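Local coordinates for replication initiation and membrane attachment protein (Geobacillus stearothermophilus 10, PDB 5WTN) that forms a tetramer and a complex with a primosomal re-initiation protein, and probably acts in starting bacterial DNA replication as a component of the primosome, at residues A[50-55]-A[64-69]. Residues are numbered along the deposited sequence; the frame is centred on the assembly and turned at random.
Sequences WGELEL and HRLMAL
Glu52 and Arg65 reach for each other from opposite directions and meet in a salt bridge, OE1 of Glu52 lying 2.8 Å from NE of Arg65. The two flat groups are not coplanar: carboxylate and guanidinium are turned 33° apart, and OE1 comes at the guanidinium obliquely. Beside it a weak hydrogen bond, part of the same salt bridge, runs from NH2 of Arg65 to OE2 of Glu52 at 3.1 Å, bent to 135° at the hydrogen. With CG anti to the backbone N (chi1 -180°) and the chain extended from CG to NE, Arg65 bridges two helices whose local axes come no closer than 12.4 Å. Glu52 gets there by a bend at chi2. Its strongest polar partner is the OH of Tyr14 on strand 13-17, hydrogen-bonded to the same OE1.

Leucines frame the ion pair. CG of Leu55 sits at the guanidinium edge, near its plane, 3.4 Å from NH2, while CD1 of Leu69 packs 3.9 Å from the carboxylate carbon CD of Glu52. Were Arg65 an alanine, the buried Glu52 carboxylate would probably lose its counter-charge across the contact and Leu55 the group packed against it. Leu140 and Leu136 of the second subunit pack on Leu55 and Arg65 respectively, bringing the neighbour up to this pair. The arrangement is an interhelical salt bridge whose carboxylate is buried, joining the C-terminal end of helix 40-55 to the short helix 63-70 beside the mixed sheet of the N-terminal domain.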
ATOM      1  N   TRP A  50      12.952   2.494  -7.232  1.00 12.05           N
ATOM      2  CA  TRP A  50      11.544   2.108  -7.180  1.00 12.89           C
ATOM      3  C   TRP A  50      10.648   3.267  -7.604  1.00 12.05           C
ATOM      4  O   TRP A  50       9.730   3.074  -8.398  1.00 12.53           O
ATOM      5  CB  TRP A  50      11.236   1.623  -5.758  1.00 13.88           C
ATOM      6  CG  TRP A  50       9.797   1.267  -5.400  1.00 25.07           C
ATOM      7  CD1 TRP A  50       8.708   1.230  -6.228  1.00 28.40           C
ATOM      8  CD2 TRP A  50       9.316   0.878  -4.092  1.00 29.90           C
ATOM      9  NE1 TRP A  50       7.584   0.849  -5.516  1.00 33.82           N
ATOM     10  CE2 TRP A  50       7.933   0.633  -4.205  1.00 33.61           C
ATOM     11  CE3 TRP A  50       9.928   0.711  -2.842  1.00 26.33           C
ATOM     12  CZ2 TRP A  50       7.149   0.239  -3.105  1.00 38.66           C
ATOM     13  CZ3 TRP A  50       9.154   0.318  -1.753  1.00 30.64           C
ATOM     14  CH2 TRP A  50       7.779   0.086  -1.890  1.00 34.83           C
ATOM     15  N   GLY A  51      10.922   4.463  -7.087  1.00 10.39           N
ATOM     16  CA  GLY A  51      10.209   5.648  -7.515  1.00  9.30           C
ATOM     17  C   GLY A  51      10.445   5.925  -8.987  1.00 13.51           C
ATOM     18  O   GLY A  51       9.515   6.285  -9.719  1.00 12.97           O
ATOM     19  N   GLU A  52      11.686   5.740  -9.438  1.00 13.24           N
ATOM     20  CA  GLU A  52      12.013   6.000 -10.836  1.00 14.02           C
ATOM     21  C   GLU A  52      11.290   5.079 -11.779  1.00 14.10           C
ATOM     22  O   GLU A  52      10.963   5.471 -12.893  1.00 18.77           O
ATOM     23  CB  GLU A  52      13.523   5.919 -11.082  1.00 17.65           C
ATOM     24  CG  GLU A  52      14.247   7.268 -10.994  1.00 17.66           C
ATOM     25  CD  GLU A  52      13.910   8.186 -12.154  1.00 22.32           C
ATOM     26  OE1 GLU A  52      14.766   8.387 -13.050  1.00 25.25           O
ATOM     27  OE2 GLU A  52      12.786   8.719 -12.178  1.00 22.44           O
ATOM     28  N   LEU A  53      11.064   3.852 -11.330  1.00 14.16           N
ATOM     29  CA  LEU A  53      10.306   2.840 -12.071  1.00 16.33           C
ATOM     30  C   LEU A  53       8.976   3.393 -12.561  1.00 16.31           C
ATOM     31  O   LEU A  53       8.600   3.206 -13.712  1.00 14.65           O
ATOM     32  CB  LEU A  53      10.036   1.653 -11.141  1.00 13.58           C
ATOM     33  CG  LEU A  53       9.345   0.419 -11.690  1.00 11.40           C
ATOM     34  CD1 LEU A  53      10.143  -0.122 -12.847  1.00 13.22           C
ATOM     35  CD2 LEU A  53       9.277  -0.588 -10.572  1.00 15.04           C
ATOM     36  N   GLU A  54       8.277   4.103 -11.682  1.00 15.18           N
ATOM     37  CA  GLU A  54       6.981   4.681 -12.021  1.00 15.98           C
ATOM     38  C   GLU A  54       7.101   6.004 -12.778  1.00 16.59           C
ATOM     39  O   GLU A  54       6.362   6.249 -13.731  1.00 16.48           O
ATOM     40  CB  GLU A  54       6.138   4.877 -10.758  1.00 16.95           C
ATOM     41  CG  GLU A  54       5.695   3.581 -10.099  1.00 21.92           C
ATOM     42  CD  GLU A  54       4.333   3.695  -9.444  1.00 29.45           C
ATOM     43  OE1 GLU A  54       3.386   4.157 -10.115  1.00 31.88           O
ATOM     44  OE2 GLU A  54       4.209   3.324  -8.259  1.00 33.58           O
ATOM     45  N   LEU A  55       8.029   6.855 -12.350  1.00 16.74           N
ATOM     46  CA  LEU A  55       8.193   8.170 -12.952  1.00 16.66           C
ATOM     47  C   LEU A  55       8.719   8.154 -14.387  1.00 19.16           C
ATOM     48  O   LEU A  55       8.041   8.669 -15.278  1.00 20.98           O
ATOM     49  CB  LEU A  55       9.063   9.043 -12.064  1.00 17.17           C
ATOM     50  CG  LEU A  55       9.292  10.484 -12.505  1.00 18.50           C
ATOM     51  CD1 LEU A  55       7.995  11.114 -12.983  1.00 18.68           C
ATOM     52  CD2 LEU A  55       9.883  11.263 -11.336  1.00 16.27           C
ATOM     53  N   HIS A  64      22.756  12.016 -14.372  1.00 18.06           N
ATOM     54  CA  HIS A  64      22.564  13.350 -13.832  1.00 18.44           C
ATOM     55  C   HIS A  64      21.249  13.398 -13.081  1.00 17.10           C
ATOM     56  O   HIS A  64      21.176  13.919 -11.967  1.00 16.48           O
ATOM     57  CB  HIS A  64      22.539  14.367 -14.963  1.00 21.10           C
ATOM     58  CG  HIS A  64      23.893  14.853 -15.360  1.00 26.28           C
ATOM     59  ND1 HIS A  64      24.906  15.057 -14.446  1.00 26.46           N
ATOM     60  CD2 HIS A  64      24.407  15.179 -16.573  1.00 25.47           C
ATOM     61  CE1 HIS A  64      25.985  15.484 -15.074  1.00 23.71           C
ATOM     62  NE2 HIS A  64      25.707  15.568 -16.365  1.00 27.18           N
ATOM     63  N   ARG A  65      20.216  12.828 -13.690  1.00 14.13           N
ATOM     64  CA  ARG A  65      18.894  12.798 -13.075  1.00 14.96           C
ATOM     65  C   ARG A  65      18.885  12.154 -11.674  1.00 14.66           C
ATOM     66  O   ARG A  65      18.365  12.731 -10.734  1.00 14.65           O
ATOM     67  CB  ARG A  65      17.921  12.086 -13.998  1.00 16.39           C
ATOM     68  CG  ARG A  65      16.510  11.992 -13.478  1.00 18.98           C
ATOM     69  CD  ARG A  65      15.694  11.270 -14.492  1.00 20.35           C
ATOM     70  NE  ARG A  65      14.338  10.974 -14.069  1.00 24.37           N
ATOM     71  CZ  ARG A  65      13.294  11.058 -14.883  1.00 30.01           C
ATOM     72  NH1 ARG A  65      13.482  11.462 -16.137  1.00 29.57           N
ATOM     73  NH2 ARG A  65      12.073  10.754 -14.449  1.00 26.13           N
ATOM     74  N   LEU A  66      19.519  10.994 -11.545  1.00 14.46           N
ATOM     75  CA  LEU A  66      19.648  10.339 -10.247  1.00 14.78           C
ATOM     76  C   LEU A  66      20.393  11.213  -9.234  1.00 14.85           C
ATOM     77  O   LEU A  66      20.048  11.236  -8.052  1.00 13.13           O
ATOM     78  CB  LEU A  66      20.357   8.991 -10.397  1.00 13.39           C
ATOM     79  CG  LEU A  66      19.478   7.804 -10.799  1.00 15.65           C
ATOM     80  CD1 LEU A  66      20.305   6.530 -10.887  1.00 14.64           C
ATOM     81  CD2 LEU A  66      18.324   7.634  -9.823  1.00 11.80           C
ATOM     82  N   MET A  67      21.414  11.927  -9.702  1.00 16.10           N
ATOM     83  CA  MET A  67      22.224  12.776  -8.840  1.00 14.80           C
ATOM     84  C   MET A  67      21.365  13.917  -8.319  1.00 14.29           C
ATOM     85  O   MET A  67      21.458  14.299  -7.138  1.00 11.04           O
ATOM     86  CB  MET A  67      23.451  13.299  -9.586  1.00 15.38           C
ATOM     87  CG  MET A  67      24.453  12.221 -10.013  1.00 16.79           C
ATOM     88  SD  MET A  67      25.897  12.846 -10.889  1.00  6.42           S
ATOM     89  CE  MET A  67      26.520  13.887  -9.615  1.00 10.16           C
ATOM     90  N   ALA A  68      20.497  14.411  -9.203  1.00 13.75           N
ATOM     91  CA  ALA A  68      19.594  15.502  -8.878  1.00 13.85           C
ATOM     92  C   ALA A  68      18.490  15.045  -7.928  1.00 14.64           C
ATOM     93  O   ALA A  68      18.199  15.725  -6.948  1.00 15.78           O
ATOM     94  CB  ALA A  68      18.997  16.067 -10.122  1.00 16.37           C
ATOM     95  N   LEU A  69      17.875  13.900  -8.215  1.00 13.45           N
ATOM     96  CA  LEU A  69      16.847  13.362  -7.333  1.00 13.47           C
ATOM     97  C   LEU A  69      17.351  13.126  -5.898  1.00 13.26           C
ATOM     98  O   LEU A  69      16.702  13.524  -4.930  1.00 13.08           O
ATOM     99  CB  LEU A  69      16.241  12.097  -7.933  1.00 11.48           C
ATOM    100  CG  LEU A  69      15.299  12.395  -9.097  1.00 12.67           C
ATOM    101  CD1 LEU A  69      14.844  11.128  -9.822  1.00 12.32           C
ATOM    102  CD2 LEU A  69      14.120  13.173  -8.565  1.00 12.07           C
TER